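Local coordinates for arginine decarboxylase, A207R protein (Paramecium bursaria Chlorella virus 1, PDB 2NVA) that catalyses the decarboxylation of arginine to agmatine with the help of pyridoxal 5'-phosphate, as a two-chain enzyme of the eukaryotic ornithine decarboxylase-like family, at residues A[278-283]-A[315-320]; A[284-289]-A[328-333]; A[296-301]-A[348-353]. All coordinates share one frame; numbering follows the deposited sequence.

Contact 1 of 3, residues A[278-283]-A[315-320]; sequences YEYFFN and VPSVLY
F281 and Y320 form an offset stack, with ring centroids 4.9 Å apart and planes at 24°. Y320 CB lies over the F281 ring face, 3.7 Å from its centroid, a CH-pi contact. Beyond it, Y320 CD2 meets F281 CZ. On the other side of the sheet, L319 CD2 comes to the edge of the F282 ring, 3.6 Å from CE2. The same methyl touches Y280 CD2. Nearer the strand starts, V315 CG2 sits over the face of the Y278 ring, 3.8 Å from the centroid. Y278 CG stands beside the backbone N, anti to the carbonyl carbon (chi1 -66°), and the valine methyl is offset toward the rim of the ring.

The two strands pair in parallel inside the mixed sheet of the beta domain, which accompanies the TIM barrel in this family. Strand 262-274 lies on the far side of 277-282. Five backbone bonds join the pair: Y278 N to P316 O, V318 N to Y278 O, Y280 N to V318 O, Y320 N to Y280 O and F282 N to Y320 O. The last is the longest at 3.1 Å.

The polar ends meet through water. One water gives a hydrogen bond to E279 OE2 and is 2.7 Å from Y320 OH, to which it is also bonded. E279 OE1 makes a salt bridge with R272. A second water joins Y280 OH to S317 OG, and Y280 OH also bonds L339 N.

Contact 2 of 3, residues A[284-289]-A[328-333]; sequences ESTYGG and DVINHN. With PL2 ((4-{[(4-{[amino(imino)methyl]amino}butyl)amino]methyl}-5-hydroxy-6-methylpyridin-3-yl)methyl dihydrogen phosphate), chain J.
T286 and D328 meet where a type I beta turn, S285 to G288, packs against the chain entering a classic beta bulge. That bulge is formed by I330 and N331, which both face L319 on the neighbouring strand.

T286 N donates a hydrogen bond to D328 OD1 at 2.8 Å, almost straight at 174°. The N-H arrives from above the carboxylate plane, 49° out of it. T286 OG1 lies 3.1 Å from the same D328 OD1, but it is uncertain whether its hydroxyl proton goes there. D328 CG is anti to the backbone N (chi1 173°), which carries the carboxylate to the turn. Its other oxygen, OD2, is hydrogen-bonded to T323 OG1. The turn is closed by a hydrogen bond from G288 N to S285 O. At its base E284 OE2 accepts from S285 N and G289 N, which reach it from opposite faces of its plane. This buried oxygen is thus held by two backbone donors.

Apolar and van der Waals contacts fill in around these bonds. I330 CD1 rests 3.7 Å from T286 CG2 and also touches T286 N. S285 CB lies 3.3 Å from D328 OD2. Y287 CE2 just reaches D328 CB.

The turn also serves the active site. Y287 belongs to the pocket that this chain shares with the second subunit, whose F295 ring meets that of Y287 and whose L357 packs on the side chain. D325 is hydrogen-bonded to Y287 OH as well as to the ligand. The agmatine guanidinium donates from NH2 to Y287 OH at 3.1 Å.

Contact 3 of 3, residues A[296-301]-A[348-353]; sequences EKSVPT and PSWGAY. With PL2 ((4-{[(4-{[amino(imino)methyl]amino}butyl)amino]methyl}-5-hydroxy-6-methylpyridin-3-yl)methyl dihydrogen phosphate), chain I.
The chains at E296-T301 and P348-Y353 run nearly antiparallel, with end-to-end directions 162° apart. Neither segment is a regular helix or strand. Their CA atoms stay well apart, 8.4 Å between T301 and P348 and 9.5 Å between E296 and Y353. No hydrogen bond joins the two directly. E296 is the first residue to leave helical geometry after helix 292-295. At the other end, T301 O touches P348 CD.

Side chains bridge the gap. W350 reaches across with the six-membered part of its indole. S298 OG meets its edge near the ring plane, 3.4 Å from W350 CH2. S298 OG is anti to the backbone N (chi1 173°), which turns it to this edge. P300 CB contacts the ring obliquely, 3.8 Å from W350 CZ3, and also touches CH2. At the opposite edge of the indole, NE1 is hydrogen-bonded to G289 O.

The two loops lie at the junction of the beta domain and the TIM barrel, where the cofactor is held. E296 and Y353 line this pocket, and their side chains cross at about a right angle. E296 OE2 sits 3.6 Å from Y353 CD2, oblique to the ring. E296 OE2 also makes a salt bridge with R255 and accepts a weak hydrogen bond of 2.8 Å from ligand NH1.

The ligand's agmatine chain passes over one face of the Y353 ring, with its CD above the ring centre at a height of 4.0 Å. S179, G216, G254 and R255 are also hydrogen-bonded to the ligand. F361 of the second subunit packs on Y353. Y353 OH donates a hydrogen bond to phosphate oxygen OP3 at 2.6 Å.

In the fold
Contacts 1 and 2 are buried, whereas contact 3 is partly buried. Contact 1 lies within the beta sheet and combines backbone bonds with aromatic packing. Contact 2 is about 10 Å away, centre to centre, and continues into the same sheet: strands 314-320 and 331-337 are neighbours, and L319 N probably bonds N331 O. Its own link is a carboxylate gripping a turn. Contact 3, about 11 Å from contact 2 between centres, joins two loops mainly through side chains, without a hydrogen bond between them. N331 to P300 and G289 to W350 probably bond these two contacts together. Contacts 2 and 3 reach different bound ligands, one at each of the dimer's two active sites.

Contact 1 of 3, residues A[278-283]-A[315-320]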
loop_
_atom_site.group_PDB
_atom_site.type_symbol
_atom_site.label_atom_id
_atom_site.label_comp_id
_atom_site.label_asym_id
_atom_site.label_seq_id
_atom_site.Cartn_x
_atom_site.Cartn_y
_atom_site.Cartn_z
ATOM N N TYR A 278 10.092 -5.022 24.941
ATOM C CA TYR A 278 10.639 -3.764 24.447
ATOM C C TYR A 278 10.030 -3.403 23.111
ATOM O O TYR A 278 10.319 -4.038 22.105
ATOM C CB TYR A 278 12.159 -3.855 24.331
ATOM C CG TYR A 278 12.832 -3.998 25.684
ATOM C CD1 TYR A 278 13.581 -2.954 26.220
ATOM C CD2 TYR A 278 12.699 -5.170 26.434
ATOM C CE1 TYR A 278 14.189 -3.069 27.473
ATOM C CE2 TYR A 278 13.297 -5.301 27.688
ATOM C CZ TYR A 278 14.042 -4.253 28.204
ATOM O OH TYR A 278 14.655 -4.372 29.437
ATOM N N GLU A 279 9.196 -2.365 23.119
ATOM C CA GLU A 279 8.463 -1.961 21.925
ATOM C C GLU A 279 9.074 -0.697 21.326
ATOM O O GLU A 279 9.282 0.283 22.032
ATOM C CB GLU A 279 6.985 -1.735 22.267
ATOM C CG GLU A 279 6.287 -2.962 22.877
ATOM C CD GLU A 279 4.953 -2.648 23.550
ATOM O OE1 GLU A 279 4.772 -1.523 24.055
ATOM O OE2 GLU A 279 4.096 -3.555 23.608
ATOM N N TYR A 280 9.371 -0.741 20.030
ATOM C CA TYR A 280 10.019 0.381 19.352
ATOM C C TYR A 280 9.207 0.838 18.165
ATOM O O TYR A 280 8.585 0.022 17.481
ATOM C CB TYR A 280 11.408 -0.016 18.861
ATOM C CG TYR A 280 12.286 -0.565 19.954
ATOM C CD1 TYR A 280 12.864 0.282 20.908
ATOM C CD2 TYR A 280 12.541 -1.933 20.037
ATOM C CE1 TYR A 280 13.679 -0.231 21.919
ATOM C CE2 TYR A 280 13.345 -2.461 21.050
ATOM C CZ TYR A 280 13.918 -1.598 21.984
ATOM O OH TYR A 280 14.726 -2.123 22.968
ATOM N N PHE A 281 9.233 2.145 17.919
ATOM C CA PHE A 281 8.577 2.715 16.758
ATOM C C PHE A 281 9.643 3.344 15.887
ATOM O O PHE A 281 10.519 4.037 16.391
ATOM C CB PHE A 281 7.548 3.759 17.189
ATOM C CG PHE A 281 6.336 3.154 17.805
ATOM C CD1 PHE A 281 5.147 3.088 17.097
ATOM C CD2 PHE A 281 6.402 2.588 19.072
ATOM C CE1 PHE A 281 4.002 2.498 17.681
ATOM C CE2 PHE A 281 5.273 1.985 19.658
ATOM C CZ PHE A 281 4.084 1.941 18.957
ATOM N N PHE A 282 9.564 3.061 14.588
ATOM C CA PHE A 282 10.561 3.515 13.599
ATOM C C PHE A 282 9.997 4.564 12.665
ATOM O O PHE A 282 8.782 4.651 12.510
ATOM C CB PHE A 282 11.058 2.327 12.778
ATOM C CG PHE A 282 11.870 1.353 13.593
ATOM C CD1 PHE A 282 13.274 1.456 13.639
ATOM C CD2 PHE A 282 11.235 0.361 14.357
ATOM C CE1 PHE A 282 14.025 0.570 14.406
ATOM C CE2 PHE A 282 11.978 -0.519 15.139
ATOM C CZ PHE A 282 13.381 -0.418 15.158
ATOM N N ASN A 283 10.874 5.347 12.031
ATOM C CA ASN A 283 10.405 6.313 11.028
ATOM C C ASN A 283 10.189 5.662 9.651
ATOM O O ASN A 283 10.419 6.274 8.596
ATOM C CB ASN A 283 11.300 7.565 10.963
ATOM C CG ASN A 283 12.744 7.256 10.552
ATOM O OD1 ASN A 283 13.155 6.096 10.435
ATOM N ND2 ASN A 283 13.513 8.310 10.306
ATOM N N VAL A 315 17.100 -8.730 24.274
ATOM C CA VAL A 315 15.810 -8.615 24.955
ATOM C C VAL A 315 14.680 -8.828 23.945
ATOM O O VAL A 315 14.878 -8.626 22.745
ATOM C CB VAL A 315 15.669 -7.260 25.693
ATOM C CG1 VAL A 315 16.692 -7.160 26.845
ATOM C CG2 VAL A 315 15.806 -6.071 24.720
ATOM N N PRO A 316 13.495 -9.261 24.422
ATOM C CA PRO A 316 12.428 -9.493 23.443
ATOM C C PRO A 316 11.855 -8.162 22.942
ATOM O O PRO A 316 11.442 -7.329 23.746
ATOM C CB PRO A 316 11.390 -10.313 24.212
ATOM C CG PRO A 316 11.739 -10.153 25.675
ATOM C CD PRO A 316 13.096 -9.572 25.809
ATOM N N SER A 317 11.866 -7.984 21.625
ATOM C CA SER A 317 11.577 -6.689 21.001
ATOM C C SER A 317 10.410 -6.787 20.031
ATOM O O SER A 317 10.188 -7.838 19.417
ATOM C CB SER A 317 12.827 -6.189 20.257
ATOM O OG SER A 317 13.948 -6.169 21.142
ATOM N N VAL A 318 9.685 -5.682 19.883
ATOM C CA VAL A 318 8.621 -5.582 18.878
ATOM C C VAL A 318 8.942 -4.348 18.038
ATOM O O VAL A 318 9.157 -3.267 18.590
ATOM C CB VAL A 318 7.216 -5.444 19.516
ATOM C CG1 VAL A 318 6.134 -5.579 18.448
ATOM C CG2 VAL A 318 7.015 -6.494 20.587
ATOM N N LEU A 319 8.982 -4.508 16.716
ATOM C CA LEU A 319 9.306 -3.387 15.831
ATOM C C LEU A 319 8.054 -2.870 15.133
ATOM O O LEU A 319 7.516 -3.531 14.238
ATOM C CB LEU A 319 10.368 -3.786 14.803
ATOM C CG LEU A 319 11.568 -4.572 15.349
ATOM C CD1 LEU A 319 12.543 -4.877 14.222
ATOM C CD2 LEU A 319 12.290 -3.837 16.511
ATOM N N TYR A 320 7.590 -1.700 15.569
ATOM C CA TYR A 320 6.374 -1.078 15.016
ATOM C C TYR A 320 6.663 -0.047 13.944
ATOM O O TYR A 320 7.655 0.669 14.035
ATOM C CB TYR A 320 5.583 -0.391 16.119
ATOM C CG TYR A 320 4.861 -1.337 17.039
ATOM C CD1 TYR A 320 3.786 -2.103 16.570
ATOM C CD2 TYR A 320 5.230 -1.459 18.376
ATOM C CE1 TYR A 320 3.095 -2.967 17.405
ATOM C CE2 TYR A 320 4.544 -2.326 19.231
ATOM C CZ TYR A 320 3.480 -3.083 18.724
ATOM O OH TYR A 320 2.778 -3.949 19.527
HETATM O O HOH W 1 3.666 -5.450 21.641
HETATM O O HOH W 2 15.879 -4.335 21.795
#

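Contact 2 of 3, residues A[284-289]-A[328-333]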
loop_
_atom_site.group_PDB
_atom_site.type_symbol
_atom_site.label_atom_id
_atom_site.label_comp_id
_atom_site.label_asym_id
_atom_site.label_seq_id
_atom_site.Cartn_x
_atom_site.Cartn_y
_atom_site.Cartn_z
ATOM N N GLU A 284 9.762 4.407 9.691
ATOM C CA GLU A 284 9.362 3.621 8.522
ATOM C C GLU A 284 8.091 2.855 8.862
ATOM O O GLU A 284 7.647 2.861 10.020
ATOM C CB GLU A 284 10.464 2.643 8.141
ATOM C CG GLU A 284 11.341 3.127 7.002
ATOM C CD GLU A 284 10.594 3.295 5.678
ATOM O OE1 GLU A 284 11.104 4.037 4.821
ATOM O OE2 GLU A 284 9.501 2.705 5.498
ATOM N N SER A 285 7.492 2.210 7.867
ATOM C CA SER A 285 6.240 1.491 8.106
ATOM C C SER A 285 5.924 0.491 6.999
ATOM O O SER A 285 6.559 0.513 5.940
ATOM C CB SER A 285 5.072 2.478 8.295
ATOM O OG SER A 285 4.523 2.879 7.044
ATOM N N THR A 286 4.944 -0.378 7.265
ATOM C CA THR A 286 4.433 -1.305 6.248
ATOM C C THR A 286 3.728 -0.557 5.102
ATOM O O THR A 286 3.548 -1.105 4.021
ATOM C CB THR A 286 3.458 -2.336 6.837
ATOM O OG1 THR A 286 2.360 -1.664 7.459
ATOM C CG2 THR A 286 4.165 -3.206 7.856
ATOM N N TYR A 287 3.355 0.698 5.362
ATOM C CA TYR A 287 2.810 1.596 4.333
ATOM C C TYR A 287 3.900 2.417 3.641
ATOM O O TYR A 287 3.633 3.173 2.689
ATOM C CB TYR A 287 1.777 2.527 4.964
ATOM C CG TYR A 287 0.537 1.814 5.451
ATOM C CD1 TYR A 287 -0.426 1.378 4.552
ATOM C CD2 TYR A 287 0.347 1.547 6.808
ATOM C CE1 TYR A 287 -1.581 0.726 4.996
ATOM C CE2 TYR A 287 -0.806 0.892 7.262
ATOM C CZ TYR A 287 -1.765 0.494 6.347
ATOM O OH TYR A 287 -2.906 -0.151 6.787
ATOM N N GLY A 288 5.124 2.281 4.129
ATOM C CA GLY A 288 6.276 2.931 3.503
ATOM C C GLY A 288 7.073 1.884 2.760
ATOM O O GLY A 288 6.628 1.378 1.728
ATOM N N GLY A 289 8.240 1.543 3.297
ATOM C CA GLY A 289 9.145 0.597 2.646
ATOM C C GLY A 289 8.943 -0.870 3.010
ATOM O O GLY A 289 9.604 -1.749 2.433
ATOM N N ASP A 328 0.296 -2.277 11.037
ATOM C CA ASP A 328 1.613 -1.767 10.680
ATOM C C ASP A 328 2.637 -2.154 11.750
ATOM O O ASP A 328 3.022 -1.347 12.607
ATOM C CB ASP A 328 1.504 -0.249 10.490
ATOM C CG ASP A 328 2.837 0.426 10.286
ATOM O OD1 ASP A 328 3.812 -0.235 9.858
ATOM O OD2 ASP A 328 2.893 1.634 10.599
ATOM N N VAL A 329 3.066 -3.407 11.677
ATOM C CA VAL A 329 4.055 -3.954 12.574
ATOM C C VAL A 329 5.144 -4.534 11.675
ATOM O O VAL A 329 4.875 -5.421 10.856
ATOM C CB VAL A 329 3.451 -5.083 13.463
ATOM C CG1 VAL A 329 4.459 -5.556 14.506
ATOM C CG2 VAL A 329 2.160 -4.608 14.132
ATOM N N ILE A 330 6.362 -4.031 11.833
ATOM C CA ILE A 330 7.501 -4.471 11.007
ATOM C C ILE A 330 7.947 -5.877 11.398
ATOM O O ILE A 330 8.189 -6.730 10.536
ATOM C CB ILE A 330 8.706 -3.467 11.076
ATOM C CG1 ILE A 330 8.299 -2.044 10.598
ATOM C CG2 ILE A 330 9.925 -4.004 10.312
ATOM C CD1 ILE A 330 7.337 -2.092 9.422
ATOM N N ASN A 331 8.047 -6.121 12.699
ATOM C CA ASN A 331 8.410 -7.442 13.227
ATOM C C ASN A 331 7.764 -7.651 14.599
ATOM O O ASN A 331 8.044 -6.899 15.534
ATOM C CB ASN A 331 9.938 -7.590 13.302
ATOM C CG ASN A 331 10.382 -9.034 13.532
ATOM O OD1 ASN A 331 9.744 -9.793 14.269
ATOM N ND2 ASN A 331 11.498 -9.409 12.924
ATOM N N HIS A 332 6.871 -8.644 14.709
ATOM C CA HIS A 332 6.106 -8.852 15.948
ATOM C C HIS A 332 6.949 -9.285 17.137
ATOM O O HIS A 332 6.626 -8.962 18.287
ATOM C CB HIS A 332 4.971 -9.876 15.743
ATOM C CG HIS A 332 3.766 -9.300 15.075
ATOM N ND1 HIS A 332 3.696 -9.126 13.713
ATOM C CD2 HIS A 332 2.594 -8.839 15.576
ATOM C CE1 HIS A 332 2.528 -8.593 13.397
ATOM N NE2 HIS A 332 1.844 -8.402 14.509
ATOM N N ASN A 333 8.017 -10.032 16.856
ATOM C CA ASN A 333 8.880 -10.569 17.904
ATOM C C ASN A 333 10.264 -10.834 17.398
ATOM O O ASN A 333 10.445 -11.688 16.531
ATOM C CB ASN A 333 8.343 -11.919 18.395
ATOM C CG ASN A 333 7.099 -11.783 19.210
ATOM O OD1 ASN A 333 7.152 -11.346 20.372
ATOM N ND2 ASN A 333 5.969 -12.174 18.631
HETATM N N1 PL2 J . -7.804 9.136 15.602
HETATM C C2 PL2 J . -6.743 8.315 15.660
HETATM C C2A PL2 J . -5.663 8.584 16.724
HETATM C C3 PL2 J . -6.656 7.227 14.786
HETATM O O3 PL2 J . -5.583 6.390 14.878
HETATM C C4 PL2 J . -7.676 7.003 13.825
HETATM C C4A PL2 J . -7.673 5.839 12.807
HETATM C C5 PL2 J . -8.756 7.919 13.818
HETATM C C6 PL2 J . -8.789 8.971 14.722
HETATM P P PL2 J . -11.877 6.453 11.923
HETATM N N PL2 J . -6.874 4.693 13.241
HETATM C CA PL2 J . -6.052 4.200 12.105
HETATM C CG PL2 J . -6.210 2.740 10.034
HETATM O OP2 PL2 J . -12.383 4.958 11.852
HETATM O OP3 PL2 J . -11.554 6.881 10.401
HETATM O OP1 PL2 J . -12.901 7.363 12.483
HETATM O OP4 PL2 J . -10.473 6.474 12.732
HETATM C C5M PL2 J . -9.913 7.741 12.820
HETATM C CB PL2 J . -6.916 3.826 10.875
HETATM C CD PL2 J . -7.112 2.254 8.887
HETATM N NE PL2 J . -6.246 1.557 7.916
HETATM C CZ PL2 J . -6.625 1.241 6.680
HETATM N NH2 PL2 J . -5.758 0.623 5.860
HETATM N NH1 PL2 J . -7.848 1.529 6.245
#

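Contact 3 of 3, residues A[296-301]-A[348-353]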
loop_
_atom_site.group_PDB
_atom_site.type_symbol
_atom_site.label_atom_id
_atom_site.label_comp_id
_atom_site.label_asym_id
_atom_site.label_seq_id
_atom_site.Cartn_x
_atom_site.Cartn_y
_atom_site.Cartn_z
ATOM N N GLU A 296 4.381 -10.425 1.397
ATOM C CA GLU A 296 5.285 -11.560 1.177
ATOM C C GLU A 296 5.633 -12.287 2.474
ATOM O O GLU A 296 6.540 -13.138 2.495
ATOM C CB GLU A 296 6.567 -11.115 0.464
ATOM C CG GLU A 296 6.342 -10.485 -0.919
ATOM C CD GLU A 296 7.618 -10.339 -1.750
ATOM O OE1 GLU A 296 8.739 -10.554 -1.224
ATOM O OE2 GLU A 296 7.494 -10.027 -2.948
ATOM N N LYS A 297 4.909 -11.945 3.542
ATOM C CA LYS A 297 5.102 -12.529 4.878
ATOM C C LYS A 297 6.539 -12.383 5.379
ATOM O O LYS A 297 7.055 -13.270 6.057
ATOM C CB LYS A 297 4.680 -14.012 4.924
ATOM C CG LYS A 297 3.241 -14.277 4.477
ATOM C CD LYS A 297 2.227 -13.608 5.417
ATOM C CE LYS A 297 0.828 -14.116 5.065
ATOM N NZ LYS A 297 -0.197 -13.574 6.026
ATOM N N SER A 298 7.190 -11.280 5.013
ATOM C CA SER A 298 8.549 -11.022 5.451
ATOM C C SER A 298 8.614 -10.833 6.966
ATOM O O SER A 298 7.772 -10.172 7.554
ATOM C CB SER A 298 9.090 -9.771 4.751
ATOM O OG SER A 298 10.355 -9.404 5.279
ATOM N N VAL A 299 9.625 -11.431 7.589
ATOM C CA VAL A 299 9.890 -11.236 9.015
ATOM C C VAL A 299 11.362 -10.807 9.116
ATOM O O VAL A 299 12.258 -11.642 9.357
ATOM C CB VAL A 299 9.618 -12.531 9.821
ATOM C CG1 VAL A 299 9.849 -12.293 11.316
ATOM C CG2 VAL A 299 8.175 -13.013 9.582
ATOM N N PRO A 300 11.620 -9.515 8.886
ATOM C CA PRO A 300 13.002 -9.068 8.745
ATOM C C PRO A 300 13.658 -8.711 10.078
ATOM O O PRO A 300 12.996 -8.170 10.960
ATOM C CB PRO A 300 12.870 -7.833 7.865
ATOM C CG PRO A 300 11.504 -7.253 8.200
ATOM C CD PRO A 300 10.649 -8.411 8.711
ATOM N N THR A 301 14.942 -9.033 10.212
ATOM C CA THR A 301 15.727 -8.658 11.392
ATOM C C THR A 301 16.703 -7.524 11.018
ATOM O O THR A 301 17.455 -7.650 10.034
ATOM C CB THR A 301 16.521 -9.870 11.947
ATOM O OG1 THR A 301 15.616 -10.938 12.274
ATOM C CG2 THR A 301 17.337 -9.497 13.193
ATOM N N PRO A 348 19.048 -5.416 5.747
ATOM C CA PRO A 348 19.793 -5.868 4.571
ATOM C C PRO A 348 18.864 -6.311 3.439
ATOM O O PRO A 348 17.736 -6.689 3.708
ATOM C CB PRO A 348 20.590 -7.081 5.089
ATOM C CG PRO A 348 20.569 -6.969 6.592
ATOM C CD PRO A 348 19.261 -6.290 6.923
ATOM N N SER A 349 19.366 -6.271 2.201
ATOM C CA SER A 349 18.674 -6.848 1.038
ATOM C C SER A 349 17.243 -6.339 0.924
ATOM O O SER A 349 16.282 -7.109 0.860
ATOM C CB SER A 349 18.736 -8.385 1.071
ATOM O OG SER A 349 20.104 -8.825 1.085
ATOM N N TRP A 350 17.127 -5.013 0.897
ATOM C CA TRP A 350 15.813 -4.374 0.941
ATOM C C TRP A 350 15.516 -3.600 -0.350
ATOM O O TRP A 350 15.029 -2.467 -0.308
ATOM C CB TRP A 350 15.670 -3.477 2.190
ATOM C CG TRP A 350 14.265 -3.513 2.698
ATOM C CD1 TRP A 350 13.322 -2.524 2.623
ATOM C CD2 TRP A 350 13.629 -4.631 3.308
ATOM N NE1 TRP A 350 12.129 -2.963 3.170
ATOM C CE2 TRP A 350 12.297 -4.253 3.600
ATOM C CE3 TRP A 350 14.063 -5.933 3.643
ATOM C CZ2 TRP A 350 11.375 -5.135 4.196
ATOM C CZ3 TRP A 350 13.151 -6.807 4.258
ATOM C CH2 TRP A 350 11.823 -6.398 4.526
ATOM N N GLY A 351 15.806 -4.226 -1.492
ATOM C CA GLY A 351 15.641 -3.562 -2.772
ATOM C C GLY A 351 14.496 -4.060 -3.654
ATOM O O GLY A 351 14.207 -3.445 -4.671
ATOM N N ALA A 352 13.845 -5.158 -3.267
ATOM C CA ALA A 352 12.813 -5.776 -4.111
ATOM C C ALA A 352 11.413 -5.574 -3.545
ATOM O O ALA A 352 11.127 -6.060 -2.456
ATOM C CB ALA A 352 13.108 -7.247 -4.286
ATOM N N TYR A 353 10.566 -4.841 -4.291
ATOM C CA TYR A 353 9.183 -4.559 -3.889
ATOM C C TYR A 353 9.183 -3.819 -2.552
ATOM O O TYR A 353 8.419 -4.161 -1.644
ATOM C CB TYR A 353 8.345 -5.858 -3.819
ATOM C CG TYR A 353 8.371 -6.606 -5.131
ATOM C CD1 TYR A 353 7.707 -6.092 -6.250
ATOM C CD2 TYR A 353 9.070 -7.798 -5.264
ATOM C CE1 TYR A 353 7.736 -6.744 -7.467
ATOM C CE2 TYR A 353 9.105 -8.472 -6.483
ATOM C CZ TYR A 353 8.440 -7.926 -7.585
ATOM O OH TYR A 353 8.467 -8.571 -8.800
HETATM N N1 PL2 I . 7.327 -10.738 -14.947
HETATM C C2 PL2 I . 6.015 -10.569 -14.715
HETATM C C2A PL2 I . 5.017 -10.554 -15.890
HETATM C C3 PL2 I . 5.583 -10.412 -13.391
HETATM O O3 PL2 I . 4.248 -10.260 -13.182
HETATM C C4 PL2 I . 6.487 -10.432 -12.310
HETATM C C4A PL2 I . 6.049 -10.248 -10.827
HETATM C C5 PL2 I . 7.845 -10.618 -12.637
HETATM C C6 PL2 I . 8.228 -10.763 -13.957
HETATM P P PL2 I . 10.120 -11.628 -9.620
HETATM N N PL2 I . 4.658 -10.691 -10.584
HETATM C CA PL2 I . 3.990 -9.840 -9.589
HETATM C CG PL2 I . 4.013 -9.007 -7.198
HETATM O OP2 PL2 I . 9.742 -12.608 -8.407
HETATM O OP3 PL2 I . 10.451 -10.182 -8.949
HETATM O OP1 PL2 I . 11.261 -12.156 -10.425
HETATM O OP4 PL2 I . 8.742 -11.496 -10.442
HETATM C C5M PL2 I . 8.920 -10.661 -11.531
HETATM C CB PL2 I . 4.770 -9.811 -8.258
HETATM C CD PL2 I . 4.773 -9.006 -5.851
HETATM N NE PL2 I . 4.005 -8.125 -4.942
HETATM C CZ PL2 I . 4.441 -7.617 -3.780
HETATM N NH2 PL2 I . 3.618 -6.809 -3.066
HETATM N NH1 PL2 I . 5.664 -7.904 -3.324
#